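Local coordinates for protein endo-beta-1,4-glucanase (Bacillus licheniformis, PDB 2JEN) that hydrolyses the beta-1,4-glucan backbone of plant cell-wall xyloglucan as a family 12 glycoside hydrolase, an endoglucanase and xyloglucanase, at residues Ser94-Thr99 with Ser150-Ala155; Asn142-Ser147 with Thr232-Ser237; Ser181-Lys186 with Ile203-Thr208. The protein carries 1 engineered substitution. One frame throughout, in Å; residues are numbered along the deposited sequence.

Contact 1 (Ser94-Thr99 with Ser150-Ala155). Engineered in segment 150-155: A155 (natural residue Glu). With GLC (alpha-D-glucopyranose), chain B; BGC (beta-D-glucopyranose), chain C; BGC (beta-D-glucopyranose), chain D.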
loop_
_atom_site.group_PDB
_atom_site.type_symbol
_atom_site.label_atom_id
_atom_site.label_comp_id
_atom_site.label_asym_id
_atom_site.label_seq_id
_atom_site.Cartn_x
_atom_site.Cartn_y
_atom_site.Cartn_z
ATOM N N SER A 94 -3.164 22.530 -19.449
ATOM C CA SER A 94 -3.791 23.845 -19.580
ATOM C C SER A 94 -4.792 23.852 -20.697
ATOM O O SER A 94 -4.454 23.440 -21.794
ATOM C CB SER A 94 -2.701 24.885 -19.849
ATOM O OG SER A 94 -3.279 26.178 -19.729
ATOM N N GLY A 95 -6.004 24.303 -20.434
ATOM C CA GLY A 95 -7.055 24.310 -21.420
ATOM C C GLY A 95 -7.996 23.165 -21.278
ATOM O O GLY A 95 -8.476 22.859 -20.179
ATOM N N TRP A 96 -8.297 22.544 -22.410
ATOM C CA TRP A 96 -9.279 21.477 -22.508
ATOM C C TRP A 96 -8.630 20.079 -22.408
ATOM O O TRP A 96 -7.511 19.869 -22.856
ATOM C CB TRP A 96 -10.026 21.630 -23.852
ATOM C CG TRP A 96 -10.897 20.510 -24.293
ATOM C CD1 TRP A 96 -12.235 20.412 -24.139
ATOM C CD2 TRP A 96 -10.495 19.361 -25.063
ATOM N NE1 TRP A 96 -12.702 19.264 -24.706
ATOM C CE2 TRP A 96 -11.653 18.589 -25.283
ATOM C CE3 TRP A 96 -9.267 18.888 -25.534
ATOM C CZ2 TRP A 96 -11.631 17.402 -26.010
ATOM C CZ3 TRP A 96 -9.223 17.693 -26.206
ATOM C CH2 TRP A 96 -10.396 16.961 -26.445
ATOM N N HIS A 97 -9.346 19.090 -21.867
ATOM C CA HIS A 97 -8.935 17.695 -22.037
ATOM C C HIS A 97 -10.142 16.781 -21.865
ATOM O O HIS A 97 -10.406 16.261 -20.788
ATOM C CB HIS A 97 -7.827 17.273 -21.075
ATOM C CG HIS A 97 -7.275 15.927 -21.417
ATOM N ND1 HIS A 97 -6.169 15.778 -22.226
ATOM C CD2 HIS A 97 -7.745 14.682 -21.167
ATOM C CE1 HIS A 97 -5.974 14.484 -22.431
ATOM N NE2 HIS A 97 -6.917 13.796 -21.802
ATOM N N TRP A 98 -10.924 16.633 -22.929
ATOM C CA TRP A 98 -12.197 15.911 -22.874
ATOM C C TRP A 98 -12.992 16.363 -21.647
ATOM O O TRP A 98 -13.525 15.564 -20.883
ATOM C CB TRP A 98 -11.961 14.405 -22.912
ATOM C CG TRP A 98 -11.650 13.906 -24.310
ATOM C CD1 TRP A 98 -12.563 13.438 -25.213
ATOM C CD2 TRP A 98 -10.380 13.834 -24.959
ATOM N NE1 TRP A 98 -11.933 13.064 -26.364
ATOM C CE2 TRP A 98 -10.596 13.308 -26.247
ATOM C CE3 TRP A 98 -9.088 14.178 -24.592
ATOM C CZ2 TRP A 98 -9.568 13.107 -27.146
ATOM C CZ3 TRP A 98 -8.078 13.996 -25.496
ATOM C CH2 TRP A 98 -8.329 13.469 -26.761
ATOM N N THR A 99 -13.071 17.671 -21.503
ATOM C CA THR A 99 -13.788 18.335 -20.442
ATOM C C THR A 99 -14.852 19.238 -21.055
ATOM O O THR A 99 -14.813 19.575 -22.219
ATOM C CB THR A 99 -12.829 19.195 -19.573
ATOM O OG1 THR A 99 -11.962 19.985 -20.393
ATOM C CG2 THR A 99 -11.999 18.326 -18.640
ATOM N N SER A 150 -15.875 16.088 -27.601
ATOM C CA SER A 150 -15.436 16.701 -28.845
ATOM C C SER A 150 -14.109 16.126 -29.286
ATOM O O SER A 150 -13.073 16.466 -28.735
ATOM C CB SER A 150 -15.299 18.217 -28.697
ATOM O OG SER A 150 -16.505 18.849 -28.272
ATOM N N ALA A 151 -14.113 15.284 -30.329
ATOM C CA ALA A 151 -12.864 14.700 -30.813
ATOM C C ALA A 151 -12.019 15.776 -31.458
ATOM O O ALA A 151 -12.515 16.539 -32.282
ATOM C CB ALA A 151 -13.137 13.574 -31.862
ATOM N N PRO A 152 -10.737 15.882 -31.080
ATOM C CA PRO A 152 -9.842 16.824 -31.751
ATOM C C PRO A 152 -9.689 16.539 -33.232
ATOM O O PRO A 152 -9.926 15.412 -33.693
ATOM C CB PRO A 152 -8.509 16.616 -31.033
ATOM C CG PRO A 152 -8.883 16.095 -29.709
ATOM C CD PRO A 152 -10.062 15.209 -29.956
ATOM N N THR A 153 -9.235 17.561 -33.940
ATOM C CA THR A 153 -8.871 17.399 -35.337
ATOM C C THR A 153 -7.377 17.145 -35.549
ATOM O O THR A 153 -6.966 16.530 -36.547
ATOM C CB THR A 153 -9.288 18.639 -36.166
ATOM O OG1 THR A 153 -8.696 19.794 -35.586
ATOM C CG2 THR A 153 -10.793 18.789 -36.175
ATOM N N ASP A 154 -6.545 17.623 -34.636
ATOM C CA ASP A 154 -5.113 17.535 -34.753
ATOM C C ASP A 154 -4.475 17.531 -33.370
ATOM O O ASP A 154 -4.988 18.138 -32.432
ATOM C CB ASP A 154 -4.532 18.765 -35.478
ATOM C CG ASP A 154 -5.161 19.034 -36.835
ATOM O OD1 ASP A 154 -6.216 19.686 -36.880
ATOM O OD2 ASP A 154 -4.596 18.583 -37.859
ATOM N N ALA A 155 -3.349 16.846 -33.302
ATOM C CA ALA A 155 -2.445 16.850 -32.178
ATOM C C ALA A 155 -1.064 17.245 -32.652
ATOM O O ALA A 155 -0.596 16.734 -33.686
ATOM C CB ALA A 155 -2.375 15.488 -31.514
HETATM C C1 GLC B . -4.514 10.530 -25.496
HETATM C C2 GLC B . -5.182 11.251 -24.343
HETATM C C3 GLC B . -6.307 10.423 -23.774
HETATM C C4 GLC B . -7.264 10.085 -24.916
HETATM C C5 GLC B . -6.496 9.351 -26.029
HETATM C C6 GLC B . -7.435 9.138 -27.226
HETATM O O2 GLC B . -4.265 11.626 -23.314
HETATM O O3 GLC B . -6.896 11.131 -22.670
HETATM O O4 GLC B . -8.301 9.247 -24.498
HETATM O O5 GLC B . -5.475 10.207 -26.504
HETATM O O6 GLC B . -7.764 7.775 -27.371
HETATM C C2 BGC C . -10.744 9.184 -24.602
HETATM C C3 BGC C . -11.958 9.941 -24.054
HETATM C C4 BGC C . -11.830 10.205 -22.566
HETATM C C5 BGC C . -10.496 10.844 -22.225
HETATM C C6 BGC C . -10.187 10.944 -20.713
HETATM C C1 BGC C . -9.511 9.941 -24.196
HETATM O O2 BGC C . -10.747 9.095 -26.026
HETATM O O3 BGC C . -13.151 9.195 -24.273
HETATM O O4 BGC C . -12.825 11.156 -22.220
HETATM O O5 BGC C . -9.478 10.078 -22.815
HETATM O O6 BGC C . -10.386 9.687 -20.028
HETATM C C2 BGC D . -14.455 12.008 -20.707
HETATM C C3 BGC D . -15.632 11.649 -19.804
HETATM C C4 BGC D . -16.581 10.678 -20.494
HETATM C C5 BGC D . -15.805 9.476 -21.006
HETATM C C6 BGC D . -16.716 8.446 -21.682
HETATM C C1 BGC D . -13.822 10.739 -21.279
HETATM O O2 BGC D . -13.493 12.789 -19.994
HETATM O O3 BGC D . -16.353 12.812 -19.452
HETATM O O4 BGC D . -17.597 10.291 -19.578
HETATM O O5 BGC D . -14.802 9.924 -21.902
HETATM O O6 BGC D . -16.943 8.798 -23.032
#

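Contact 2 (Asn142-Ser147 with Thr232-Ser237)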
loop_
_atom_site.group_PDB
_atom_site.type_symbol
_atom_site.label_atom_id
_atom_site.label_comp_id
_atom_site.label_asym_id
_atom_site.label_seq_id
_atom_site.Cartn_x
_atom_site.Cartn_y
_atom_site.Cartn_z
ATOM N N ASN A 142 -11.821 22.250 -34.619
ATOM C CA ASN A 142 -12.499 23.279 -35.416
ATOM C C ASN A 142 -13.361 24.216 -34.560
ATOM O O ASN A 142 -13.562 25.433 -34.883
ATOM C CB ASN A 142 -13.396 22.650 -36.475
ATOM C CG ASN A 142 -12.676 22.068 -37.539
ATOM O OD1 ASN A 142 -11.737 22.655 -38.059
ATOM N ND2 ASN A 142 -13.160 20.913 -37.998
ATOM N N THR A 143 -13.968 23.643 -33.509
ATOM C CA THR A 143 -14.885 24.324 -32.556
ATOM C C THR A 143 -14.105 25.119 -31.476
ATOM O O THR A 143 -13.090 24.634 -31.006
ATOM C CB THR A 143 -15.850 23.284 -31.834
ATOM O OG1 THR A 143 -16.831 23.963 -31.028
ATOM C CG2 THR A 143 -15.076 22.298 -30.939
ATOM N N ASN A 144 -14.603 26.311 -31.093
ATOM C CA ASN A 144 -14.154 27.043 -29.910
ATOM C C ASN A 144 -15.038 26.748 -28.700
ATOM O O ASN A 144 -14.922 27.432 -27.667
ATOM C CB ASN A 144 -14.065 28.539 -30.155
ATOM C CG ASN A 144 -15.405 29.177 -30.398
ATOM O OD1 ASN A 144 -16.407 28.495 -30.616
ATOM N ND2 ASN A 144 -15.418 30.524 -30.393
ATOM N N LYS A 145 -15.857 25.712 -28.786
ATOM C CA LYS A 145 -16.659 25.263 -27.651
ATOM C C LYS A 145 -16.485 23.746 -27.461
ATOM O O LYS A 145 -17.432 22.974 -27.439
ATOM C CB LYS A 145 -18.125 25.623 -27.878
ATOM C CG LYS A 145 -18.380 27.126 -27.916
ATOM C CD LYS A 145 -18.123 27.803 -26.557
ATOM C CE LYS A 145 -18.649 29.253 -26.506
ATOM N NZ LYS A 145 -17.656 30.301 -26.895
ATOM N N ALA A 146 -15.232 23.327 -27.336
ATOM C CA ALA A 146 -14.917 21.920 -27.120
ATOM C C ALA A 146 -15.513 21.439 -25.806
ATOM O O ALA A 146 -15.423 22.110 -24.783
ATOM C CB ALA A 146 -13.420 21.678 -27.177
ATOM N N SER A 147 -16.139 20.279 -25.868
ATOM C CA SER A 147 -16.798 19.668 -24.740
ATOM C C SER A 147 -16.258 18.267 -24.472
ATOM O O SER A 147 -15.225 17.866 -25.008
ATOM C CB SER A 147 -18.293 19.629 -25.018
ATOM O OG SER A 147 -18.997 19.258 -23.851
ATOM N N THR A 232 -7.804 28.420 -39.537
ATOM C CA THR A 232 -9.149 28.496 -38.985
ATOM C C THR A 232 -9.281 27.660 -37.678
ATOM O O THR A 232 -10.250 27.797 -36.937
ATOM C CB THR A 232 -10.238 28.000 -39.938
ATOM O OG1 THR A 232 -10.009 26.639 -40.312
ATOM C CG2 THR A 232 -10.270 28.864 -41.190
ATOM N N LYS A 233 -8.349 26.747 -37.454
ATOM C CA LYS A 233 -8.476 25.894 -36.283
ATOM C C LYS A 233 -8.071 26.619 -35.005
ATOM O O LYS A 233 -7.343 27.616 -35.001
ATOM C CB LYS A 233 -7.723 24.589 -36.488
ATOM C CG LYS A 233 -8.422 23.717 -37.501
ATOM C CD LYS A 233 -7.555 22.583 -37.900
ATOM C CE LYS A 233 -8.309 21.576 -38.727
ATOM N NZ LYS A 233 -7.429 20.427 -39.104
ATOM N N TYR A 234 -8.590 26.088 -33.919
ATOM C CA TYR A 234 -8.329 26.607 -32.579
ATOM C C TYR A 234 -7.371 25.719 -31.826
ATOM O O TYR A 234 -7.519 24.493 -31.844
ATOM C CB TYR A 234 -9.642 26.642 -31.774
ATOM C CG TYR A 234 -10.596 27.688 -32.256
ATOM C CD1 TYR A 234 -11.513 27.396 -33.251
ATOM C CD2 TYR A 234 -10.580 28.964 -31.718
ATOM C CE1 TYR A 234 -12.393 28.382 -33.711
ATOM C CE2 TYR A 234 -11.444 29.959 -32.201
ATOM C CZ TYR A 234 -12.351 29.637 -33.164
ATOM O OH TYR A 234 -13.223 30.615 -33.630
ATOM N N VAL A 235 -6.412 26.334 -31.118
ATOM C CA VAL A 235 -5.666 25.600 -30.114
ATOM C C VAL A 235 -6.532 25.497 -28.854
ATOM O O VAL A 235 -7.004 26.497 -28.317
ATOM C CB VAL A 235 -4.313 26.246 -29.814
ATOM C CG1 VAL A 235 -3.565 25.477 -28.721
ATOM C CG2 VAL A 235 -3.466 26.423 -31.099
ATOM N N SER A 236 -6.777 24.264 -28.417
ATOM C CA SER A 236 -7.663 23.962 -27.302
ATOM C C SER A 236 -6.925 23.692 -25.988
ATOM O O SER A 236 -7.492 23.879 -24.930
ATOM C CB SER A 236 -8.504 22.743 -27.627
ATOM O OG SER A 236 -9.174 22.926 -28.845
ATOM N N SER A 237 -5.688 23.241 -26.083
ATOM C CA SER A 237 -4.946 22.704 -24.930
ATOM C C SER A 237 -3.472 22.758 -25.203
ATOM O O SER A 237 -3.051 22.489 -26.330
ATOM C CB SER A 237 -5.412 21.232 -24.766
ATOM O OG SER A 237 -4.774 20.548 -23.726
HETATM O O HOH W 1 -12.727 26.671 -36.961
HETATM O O HOH W 2 -11.174 24.754 -28.969
#

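Contact 3 (Ser181-Lys186 with Ile203-Thr208)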
loop_
_atom_site.group_PDB
_atom_site.type_symbol
_atom_site.label_atom_id
_atom_site.label_comp_id
_atom_site.label_asym_id
_atom_site.label_seq_id
_atom_site.Cartn_x
_atom_site.Cartn_y
_atom_site.Cartn_z
ATOM N N SER A 181 16.791 21.757 -32.823
ATOM C CA SER A 181 16.581 20.859 -33.968
ATOM C C SER A 181 15.611 19.742 -33.619
ATOM O O SER A 181 15.757 19.094 -32.581
ATOM C CB SER A 181 17.888 20.246 -34.416
ATOM O OG SER A 181 18.726 21.309 -34.884
ATOM N N TRP A 182 14.692 19.454 -34.539
ATOM C CA TRP A 182 13.586 18.522 -34.336
ATOM C C TRP A 182 13.460 17.598 -35.527
ATOM O O TRP A 182 13.427 18.046 -36.676
ATOM C CB TRP A 182 12.262 19.281 -34.225
ATOM C CG TRP A 182 12.268 20.427 -33.247
ATOM C CD1 TRP A 182 12.479 21.712 -33.553
ATOM C CD2 TRP A 182 12.081 20.370 -31.837
ATOM N NE1 TRP A 182 12.451 22.488 -32.437
ATOM C CE2 TRP A 182 12.189 21.686 -31.359
ATOM C CE3 TRP A 182 11.814 19.331 -30.927
ATOM C CZ2 TRP A 182 12.088 21.995 -29.993
ATOM C CZ3 TRP A 182 11.718 19.634 -29.591
ATOM C CH2 TRP A 182 11.813 20.949 -29.128
ATOM N N LYS A 183 13.311 16.308 -35.262
ATOM C CA LYS A 183 12.866 15.359 -36.291
ATOM C C LYS A 183 11.341 15.427 -36.351
ATOM O O LYS A 183 10.675 15.295 -35.331
ATOM C CB LYS A 183 13.320 13.944 -35.946
ATOM C CG LYS A 183 14.812 13.817 -35.849
ATOM C CD LYS A 183 15.208 12.452 -35.289
ATOM C CE LYS A 183 14.987 12.381 -33.702
ATOM N NZ LYS A 183 15.547 11.116 -33.076
ATOM N N VAL A 184 10.789 15.652 -37.524
ATOM C CA VAL A 184 9.368 15.865 -37.737
ATOM C C VAL A 184 8.732 14.602 -38.296
ATOM O O VAL A 184 9.283 13.994 -39.218
ATOM C CB VAL A 184 9.102 17.020 -38.719
ATOM C CG1 VAL A 184 7.616 17.214 -38.981
ATOM C CG2 VAL A 184 9.811 18.293 -38.279
ATOM N N TYR A 185 7.614 14.191 -37.718
ATOM C CA TYR A 185 6.830 13.043 -38.128
ATOM C C TYR A 185 5.382 13.427 -38.352
ATOM O O TYR A 185 4.840 14.324 -37.673
ATOM C CB TYR A 185 6.872 11.958 -37.060
ATOM C CG TYR A 185 8.263 11.436 -36.816
ATOM C CD1 TYR A 185 9.173 12.152 -36.061
ATOM C CD2 TYR A 185 8.656 10.183 -37.285
ATOM C CE1 TYR A 185 10.452 11.673 -35.830
ATOM C CE2 TYR A 185 9.951 9.701 -37.041
ATOM C CZ TYR A 185 10.818 10.464 -36.337
ATOM O OH TYR A 185 12.114 9.985 -36.078
ATOM N N LYS A 186 4.724 12.743 -39.280
ATOM C CA LYS A 186 3.317 12.995 -39.608
ATOM C C LYS A 186 2.581 11.665 -39.684
ATOM O O LYS A 186 2.970 10.777 -40.432
ATOM C CB LYS A 186 3.200 13.762 -40.930
ATOM C CG LYS A 186 1.764 14.054 -41.348
ATOM C CD LYS A 186 1.724 14.835 -42.649
ATOM C CE LYS A 186 0.343 15.322 -43.046
ATOM N NZ LYS A 186 -0.660 14.243 -43.299
ATOM N N ILE A 203 10.539 15.733 -32.511
ATOM C CA ILE A 203 11.391 15.033 -31.542
ATOM C C ILE A 203 12.758 15.672 -31.502
ATOM O O ILE A 203 13.485 15.686 -32.502
ATOM C CB ILE A 203 11.482 13.513 -31.818
ATOM C CG1 ILE A 203 10.098 12.890 -31.635
ATOM C CG2 ILE A 203 12.554 12.819 -30.892
ATOM C CD1 ILE A 203 10.035 11.418 -31.865
ATOM N N ARG A 204 13.121 16.238 -30.378
ATOM C CA ARG A 204 14.404 16.944 -30.315
ATOM C C ARG A 204 15.510 16.008 -30.651
ATOM O O ARG A 204 15.480 14.857 -30.281
ATOM C CB ARG A 204 14.607 17.600 -28.938
ATOM C CG ARG A 204 15.621 18.736 -28.976
ATOM C CD ARG A 204 15.721 19.379 -27.598
ATOM N NE ARG A 204 16.694 20.491 -27.569
ATOM C CZ ARG A 204 17.985 20.376 -27.292
ATOM N NH1 ARG A 204 18.562 19.232 -27.017
ATOM N NH2 ARG A 204 18.744 21.489 -27.310
ATOM N N THR A 205 16.539 16.476 -31.394
ATOM C CA THR A 205 17.563 15.535 -31.863
ATOM C C THR A 205 18.442 15.007 -30.750
ATOM O O THR A 205 19.033 13.929 -30.901
ATOM C CB THR A 205 18.441 16.145 -32.972
ATOM O OG1 THR A 205 18.995 17.369 -32.506
ATOM C CG2 THR A 205 17.598 16.433 -34.222
ATOM N N ALA A 206 18.454 15.704 -29.602
ATOM C CA ALA A 206 19.062 15.205 -28.359
ATOM C C ALA A 206 18.116 15.613 -27.241
ATOM O O ALA A 206 17.401 16.589 -27.364
ATOM C CB ALA A 206 20.442 15.816 -28.140
ATOM N N ASN A 207 18.125 14.850 -26.146
ATOM C CA ASN A 207 17.249 15.171 -25.030
ATOM C C ASN A 207 17.674 16.464 -24.364
ATOM O O ASN A 207 18.871 16.795 -24.333
ATOM C CB ASN A 207 17.258 14.048 -24.027
ATOM C CG ASN A 207 16.671 12.763 -24.569
ATOM O OD1 ASN A 207 15.935 12.745 -25.568
ATOM N ND2 ASN A 207 17.005 11.645 -23.894
ATOM N N THR A 208 16.704 17.183 -23.806
ATOM C CA THR A 208 16.980 18.349 -22.983
ATOM C C THR A 208 16.070 18.390 -21.783
ATOM O O THR A 208 14.907 17.970 -21.891
ATOM C CB THR A 208 16.841 19.666 -23.796
ATOM O OG1 THR A 208 17.362 20.768 -23.038
ATOM C CG2 THR A 208 15.413 19.989 -24.261
HETATM O O HOH W 3 18.251 12.306 -33.021
#

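Contact 1 (Ser94-Thr99 with Ser150-Ala155)
The carbonyl oxygen of S150 is met from two sources. H141 NE2 gives it a hydrogen bond, and the six-membered ring of W96 comes against it, with CZ2 3.2 Å from S150 O. The oxygen comes in obliquely to the ring. The next atom of the ring, W96 CH2, also touches the proline, at 3.7 Å from P152 CG. The same proline meets a second indole: P152 CD lies 3.5 Å from W98 CZ2. P152 crosses both tryptophans at about a right angle. W98 is itself layered. W96 CH2 sits 3.4 Å above the plane of the W98 ring, over the centre of one face. The opposite face carries the glycan, with C1 of the chain C glucose over its centre. W98 CG, anti to its carbonyl carbon (chi1 -78°), starts the indole into this place between W96 and the sugar. Polar atoms of the same loop hold the ligand too. H97 NE2 donates to O3 of the alpha-glucose at 2.8 Å, while H97 ND1 is bonded to E239. The O2 hydroxyl of the chain D glucose donates to W98 O at 2.9 Å. P152 and W96 thus form a second shell behind the sugar-binding indole. An aromatic platform under a bound glycan is common in the substrate clefts of polysaccharide-degrading glycoside hydrolases, here of the family 12 beta-sandwich.

Contact 2 (Asn142-Ser147 with Thr232-Ser237)
Y234 points its CB toward the loop 142-147 and meets that loop atom by atom. CB lies 4.1 Å from T143 O, a loose approach. Farther out, one edge of the ring faces a backbone carbonyl: CD1 is 3.3 Å from N142 O, which lies near the ring plane, and CE1 is close to the same oxygen. One face of the ring takes N144 CB, a CH-pi contact of 3.6 Å to the ring centroid, only 14° off the normal. CE2 and CZ touch this methylene most closely. At the tip, Y234 OH is 3.9 Å from N144 ND2. The two side chains run alongside each other, pointing the same way, with the amide plane 36° from the ring.

Two waters bridge the segments. One donates to both N142 O, at 2.6 Å, and T232 O. The other runs from a backbone carbonyl to a serine hydroxyl: it donates to T143 O and is hydrogen-bonded to S236 OG, which also pairs with H141 ND1. Beside them, N142 OD1 rests 3.5 Å from K233 CG; K233 is modelled in two conformers, and its NZ forms a salt bridge with D154. The contact sets the loop that follows strand 131-141 against the start of the neighbouring strand 234-244, where S236 and S237 both face W139 in a classic beta bulge.

Contact 3 (Ser181-Lys186 with Ile203-Thr208)
K183 and I203 pair through two backbone hydrogen bonds: K183 N donates to I203 O at 2.8 Å, and I203 N returns a bond to K183 O at 2.9 Å. T205 N adds a third, to S181 O, at 3.0 Å. W182 and R204 lie between these bonds as a non-hydrogen-bonded pair. Their alpha carbons point hydrogens at the flanking carbonyls, W182 CA at I203 O and R204 CA at S181 O. A water extends the polar network: it accepts from K183 NZ and donates to T205 O.

This is the open end of the antiparallel beta hairpin formed by strands 180-192 and 195-204, part of the large mixed sheet of the family 12 beta-sandwich. The pairing stops as the second strand turns off at T205.

Side chains split between the two faces. On one, R204 CB touches W182 CZ3 at 3.6 Å, and R204 CG stands above the rim of the indole. The planes of the ring and the guanidinium are 85° apart. R204 NH1 donates to A206 O from well above that carbonyl's plane, and NE is bonded to H180. W182 also meets F218 of helix 215-225 edge to face. On the other face, K183 bends at chi3 (-77°), which places CE 3.7 Å from I203 CG2. Y185 CE1 is 4.0 Å from I203 CD1, although I203 is modelled in two conformers. I203 also packs on W159 and P167, both of the glycan pocket. At the outer edge, S181 CB lies 3.6 Å from T205 OG1.

From the N terminus, strand 91-95 leads into the first half of contact 1. The chain then runs 50 residues, passing 142-147 on the way, before 150-155 closes that loop. Because 142-147 waits for 232-237, contacts 1 and 2 cross along the chain. They also touch in space: W96 NE1 probably donates a hydrogen bond to S147 O, 2.9 Å away. Contact 3 is nested inside the long loop that contact 2 closes, and it joins the two strands of one hairpin. All three reach the same mixed sheet: contact 1 ties the end of strand 91-95 to the approach of strand 154-163, and contact 2 ties the loop after strand 131-141 to the start of strand 234-244.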